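Local coordinates for protein enterochelin esterase (Salmonella enterica subsp. enterica serovar Typhimurium, PDB 3MGA) that probably hydrolyses the ester bonds of ferric enterobactin, the iron-laden siderophore, so that its iron can be released inside the cell, at residues 161-173 and 217-229. Sequence-based numbering, arbitrary orientation.
Sequences PGWDRPETPYSPP and MPVWPALASLTHQ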
loop_
_atom_site.group_PDB
_atom_site.type_symbol
_atom_site.label_atom_id
_atom_site.label_comp_id
_atom_site.label_asym_id
_atom_site.label_seq_id
_atom_site.Cartn_x
_atom_site.Cartn_y
_atom_site.Cartn_z
ATOM N N PRO A 161 -3.634 7.890 11.378
ATOM C CA PRO A 161 -2.909 8.124 12.622
ATOM C C PRO A 161 -1.408 8.266 12.463
ATOM O O PRO A 161 -0.774 7.413 11.836
ATOM C CB PRO A 161 -3.233 6.874 13.467
ATOM C CG PRO A 161 -4.407 6.254 12.833
ATOM C CD PRO A 161 -4.286 6.567 11.385
ATOM N N GLY A 162 -0.863 9.349 13.026
ATOM C CA GLY A 162 0.564 9.624 12.999
ATOM C C GLY A 162 1.018 10.434 11.807
ATOM O O GLY A 162 1.889 11.307 11.934
ATOM N N TRP A 163 0.433 10.145 10.644
ATOM C CA TRP A 163 0.776 10.836 9.411
ATOM C C TRP A 163 0.236 12.265 9.400
ATOM O O TRP A 163 0.723 13.102 8.640
ATOM C CB TRP A 163 0.253 10.050 8.195
ATOM C CG TRP A 163 0.786 8.655 8.141
ATOM C CD1 TRP A 163 0.204 7.531 8.659
ATOM C CD2 TRP A 163 2.027 8.241 7.573
ATOM N NE1 TRP A 163 1.007 6.439 8.432
ATOM C CE2 TRP A 163 2.132 6.849 7.766
ATOM C CE3 TRP A 163 3.059 8.912 6.903
ATOM C CZ2 TRP A 163 3.226 6.113 7.314
ATOM C CZ3 TRP A 163 4.148 8.185 6.450
ATOM C CH2 TRP A 163 4.223 6.794 6.657
ATOM N N ASP A 164 -0.766 12.536 10.236
ATOM C CA ASP A 164 -1.366 13.872 10.326
ATOM C C ASP A 164 -0.516 14.816 11.178
ATOM O O ASP A 164 -0.402 15.998 10.869
ATOM C CB ASP A 164 -2.795 13.801 10.892
ATOM C CG ASP A 164 -2.846 13.237 12.319
ATOM O OD1 ASP A 164 -1.921 12.485 12.720
ATOM O OD2 ASP A 164 -3.829 13.542 13.032
ATOM N N ARG A 165 0.063 14.285 12.255
ATOM C CA ARG A 165 0.923 15.051 13.162
ATOM C C ARG A 165 2.295 14.407 13.196
ATOM O O ARG A 165 2.681 13.841 14.216
ATOM C CB ARG A 165 0.372 15.038 14.592
ATOM C CG ARG A 165 -0.951 15.733 14.807
ATOM C CD ARG A 165 -1.475 15.430 16.212
ATOM N NE ARG A 165 -0.515 15.780 17.262
ATOM C CZ ARG A 165 -0.684 15.518 18.558
ATOM N NH1 ARG A 165 -1.779 14.892 18.986
ATOM N NH2 ARG A 165 0.250 15.877 19.431
ATOM N N PRO A 166 3.039 14.468 12.080
ATOM C CA PRO A 166 4.358 13.848 12.099
ATOM C C PRO A 166 5.279 14.504 13.121
ATOM O O PRO A 166 5.326 15.735 13.203
ATOM C CB PRO A 166 4.873 14.073 10.675
ATOM C CG PRO A 166 4.073 15.219 10.144
ATOM C CD PRO A 166 2.736 15.091 10.780
ATOM N N GLU A 167 5.974 13.684 13.911
ATOM C CA GLU A 167 6.916 14.173 14.916
ATOM C C GLU A 167 8.246 13.449 14.772
ATOM O O GLU A 167 8.277 12.259 14.453
ATOM C CB GLU A 167 6.366 13.989 16.332
ATOM C CG GLU A 167 5.075 14.771 16.605
ATOM C CD GLU A 167 4.650 14.742 18.073
ATOM O OE1 GLU A 167 3.493 15.125 18.360
ATOM O OE2 GLU A 167 5.469 14.340 18.935
ATOM N N THR A 168 9.342 14.166 15.020
ATOM C CA THR A 168 10.685 13.606 14.905
ATOM C C THR A 168 10.950 12.530 15.965
ATOM O O THR A 168 10.623 12.721 17.135
ATOM C CB THR A 168 11.760 14.699 15.053
ATOM O OG1 THR A 168 11.537 15.735 14.086
ATOM C CG2 THR A 168 13.162 14.105 14.865
ATOM N N PRO A 169 11.535 11.390 15.550
ATOM C CA PRO A 169 11.832 10.322 16.504
ATOM C C PRO A 169 13.065 10.621 17.348
ATOM O O PRO A 169 14.105 11.010 16.806
ATOM C CB PRO A 169 12.059 9.101 15.610
ATOM C CG PRO A 169 12.395 9.638 14.277
ATOM C CD PRO A 169 11.778 10.977 14.154
ATOM N N TYR A 170 12.954 10.435 18.664
ATOM C CA TYR A 170 14.074 10.698 19.565
ATOM C C TYR A 170 15.304 9.898 19.137
ATOM O O TYR A 170 16.438 10.381 19.253
ATOM C CB TYR A 170 13.723 10.375 21.025
ATOM C CG TYR A 170 12.471 11.066 21.527
ATOM C CD1 TYR A 170 12.339 12.451 21.451
ATOM C CD2 TYR A 170 11.446 10.343 22.129
ATOM C CE1 TYR A 170 11.195 13.093 21.915
ATOM C CE2 TYR A 170 10.303 10.977 22.607
ATOM C CZ TYR A 170 10.184 12.352 22.495
ATOM O OH TYR A 170 9.053 12.988 22.964
ATOM N N SER A 171 15.068 8.678 18.647
ATOM C CA SER A 171 16.125 7.803 18.180
ATOM C C SER A 171 16.155 7.761 16.654
ATOM O O SER A 171 15.118 7.555 16.016
ATOM C CB SER A 171 15.899 6.378 18.684
ATOM O OG SER A 171 15.762 6.332 20.086
ATOM N N PRO A 172 17.338 7.954 16.056
ATOM C CA PRO A 172 17.410 7.859 14.607
ATOM C C PRO A 172 17.360 6.399 14.150
ATOM O O PRO A 172 17.814 5.508 14.877
ATOM C CB PRO A 172 18.772 8.449 14.285
ATOM C CG PRO A 172 19.582 8.206 15.503
ATOM C CD PRO A 172 18.639 8.288 16.656
ATOM N N PRO A 173 16.791 6.149 12.958
ATOM C CA PRO A 173 16.733 4.791 12.441
ATOM C C PRO A 173 18.129 4.275 12.131
ATOM O O PRO A 173 18.953 5.018 11.616
ATOM C CB PRO A 173 15.907 4.930 11.158
ATOM C CG PRO A 173 15.962 6.382 10.801
ATOM C CD PRO A 173 16.137 7.124 12.068
HETATM N N MSE A 217 8.253 6.410 1.567
HETATM C CA MSE A 217 7.245 6.954 2.450
HETATM C C MSE A 217 7.657 6.596 3.879
HETATM O O MSE A 217 7.099 5.680 4.482
HETATM C CB MSE A 217 5.913 6.353 2.013
HETATM C CG MSE A 217 4.683 6.864 2.671
HETATM SE SE MSE A 217 3.159 6.313 1.576
HETATM C CE MSE A 217 3.448 7.496 0.076
ATOM N N PRO A 218 8.666 7.319 4.416
ATOM C CA PRO A 218 9.225 7.066 5.767
ATOM C C PRO A 218 8.198 6.987 6.881
ATOM O O PRO A 218 7.463 7.938 7.128
ATOM C CB PRO A 218 10.203 8.234 5.983
ATOM C CG PRO A 218 10.560 8.686 4.604
ATOM C CD PRO A 218 9.292 8.506 3.802
ATOM N N VAL A 219 8.179 5.842 7.554
ATOM C CA VAL A 219 7.223 5.566 8.616
ATOM C C VAL A 219 7.637 6.092 10.003
ATOM O O VAL A 219 6.805 6.165 10.904
ATOM C CB VAL A 219 6.994 4.036 8.697
ATOM C CG1 VAL A 219 8.229 3.341 9.271
ATOM C CG2 VAL A 219 5.772 3.701 9.512
ATOM N N TRP A 220 8.891 6.519 10.158
ATOM C CA TRP A 220 9.392 6.947 11.486
ATOM C C TRP A 220 8.582 8.088 12.139
ATOM O O TRP A 220 8.117 7.948 13.276
ATOM C CB TRP A 220 10.859 7.393 11.436
ATOM C CG TRP A 220 11.735 6.771 10.383
ATOM C CD1 TRP A 220 12.370 7.431 9.378
ATOM C CD2 TRP A 220 12.058 5.383 10.217
ATOM N NE1 TRP A 220 13.085 6.552 8.612
ATOM C CE2 TRP A 220 12.912 5.287 9.104
ATOM C CE3 TRP A 220 11.719 4.217 10.902
ATOM C CZ2 TRP A 220 13.435 4.074 8.665
ATOM C CZ3 TRP A 220 12.240 3.008 10.460
ATOM C CH2 TRP A 220 13.081 2.949 9.355
ATOM N N PRO A 221 8.424 9.230 11.432
ATOM C CA PRO A 221 7.690 10.334 12.045
ATOM C C PRO A 221 6.304 9.952 12.551
ATOM O O PRO A 221 5.912 10.385 13.641
ATOM C CB PRO A 221 7.601 11.372 10.920
ATOM C CG PRO A 221 8.746 11.048 10.014
ATOM C CD PRO A 221 8.880 9.563 10.070
ATOM N N ALA A 222 5.580 9.142 11.776
ATOM C CA ALA A 222 4.231 8.703 12.153
ATOM C C ALA A 222 4.255 7.799 13.376
ATOM O O ALA A 222 3.388 7.899 14.246
ATOM C CB ALA A 222 3.554 7.995 10.997
ATOM N N LEU A 223 5.246 6.914 13.439
ATOM C CA LEU A 223 5.383 5.993 14.572
ATOM C C LEU A 223 5.751 6.731 15.858
ATOM O O LEU A 223 5.183 6.467 16.917
ATOM C CB LEU A 223 6.432 4.928 14.273
ATOM C CG LEU A 223 6.102 3.959 13.144
ATOM C CD1 LEU A 223 7.309 3.074 12.847
ATOM C CD2 LEU A 223 4.883 3.127 13.499
ATOM N N ALA A 224 6.706 7.646 15.764
ATOM C CA ALA A 224 7.136 8.419 16.930
ATOM C C ALA A 224 5.988 9.290 17.441
ATOM O O ALA A 224 5.806 9.444 18.650
ATOM C CB ALA A 224 8.370 9.276 16.595
ATOM N N SER A 225 5.210 9.849 16.520
ATOM C CA SER A 225 4.072 10.682 16.894
ATOM C C SER A 225 3.048 9.876 17.697
ATOM O O SER A 225 2.576 10.327 18.724
ATOM C CB SER A 225 3.411 11.277 15.654
ATOM O OG SER A 225 2.310 12.088 16.019
ATOM N N LEU A 226 2.707 8.684 17.218
ATOM C CA LEU A 226 1.749 7.825 17.920
ATOM C C LEU A 226 2.283 7.362 19.274
ATOM O O LEU A 226 1.523 7.224 20.238
ATOM C CB LEU A 226 1.338 6.645 17.051
ATOM C CG LEU A 226 0.483 7.077 15.862
ATOM C CD1 LEU A 226 0.155 5.890 14.953
ATOM C CD2 LEU A 226 -0.789 7.761 16.347
ATOM N N THR A 227 3.591 7.147 19.348
ATOM C CA THR A 227 4.224 6.756 20.596
ATOM C C THR A 227 4.163 7.913 21.616
ATOM O O THR A 227 3.839 7.695 22.796
ATOM C CB THR A 227 5.669 6.324 20.368
ATOM O OG1 THR A 227 5.688 5.217 19.445
ATOM C CG2 THR A 227 6.299 5.915 21.671
ATOM N N HIS A 228 4.465 9.125 21.157
ATOM C CA HIS A 228 4.423 10.313 22.012
ATOM C C HIS A 228 3.013 10.552 22.570
ATOM O O HIS A 228 2.860 11.003 23.702
ATOM C CB HIS A 228 4.896 11.539 21.227
ATOM C CG HIS A 228 4.817 12.823 21.994
ATOM N ND1 HIS A 228 5.830 13.261 22.822
ATOM C CD2 HIS A 228 3.854 13.776 22.043
ATOM C CE1 HIS A 228 5.489 14.421 23.355
ATOM N NE2 HIS A 228 4.295 14.756 22.898
ATOM N N GLN A 229 1.993 10.231 21.775
ATOM C CA GLN A 229 0.584 10.415 22.182
ATOM C C GLN A 229 0.083 9.291 23.091
ATOM O O GLN A 229 -1.040 9.347 23.584
ATOM C CB GLN A 229 -0.332 10.502 20.956
ATOM C CG GLN A 229 -0.004 11.638 19.993
ATOM C CD GLN A 229 -0.912 11.634 18.771
ATOM O OE1 GLN A 229 -2.143 11.624 18.899
ATOM N NE2 GLN A 229 -0.311 11.665 17.581
HETATM O O HOH W 1 -2.235 11.099 14.998
#
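In this alpha/beta-hydrolase fold, helix 220-228 is strapped across its outer side by the loop that leads into edge strand 174-180, and the two backbones come nearest at Gly162 and Ala222, CA to CA 3.9 Å. With no side chain on Gly162 to intervene, the pair exchange CA-H...O contacts, Gly162 CA to Ala222 O and Ala222 CA to Gly162 O, both 3.5 Å. Next along the loop, Trp163 lays its indole over the Ala222 methyl: Ala222 CB stands 3.7 Å from the centroid of the Trp163 five-membered ring, nearly on its normal. At the other end, Pro173 CB sits over the six-membered ring of Trp220, whose opposite face carries Val219 CG1. Between these CH-pi contacts, Ser225 holds OG anti to its backbone N (chi1 -180°), where it donates to Arg165 O at 2.5 Å and receives Gln229 NE2 at 3.1 Å. The Gln229 amide stacks on the Arg165 guanidinium, planes 27° apart, while Glu167 OE2 lies over one face of the His228 ring and Tyr170 OH hydrogen-bonds His228 ND1 at the ring edge, 3.2 Å. Apolar packing and a buried serine hydroxyl thus fasten the strap, with Arg165, Tyr170 and His228 at its exposed side.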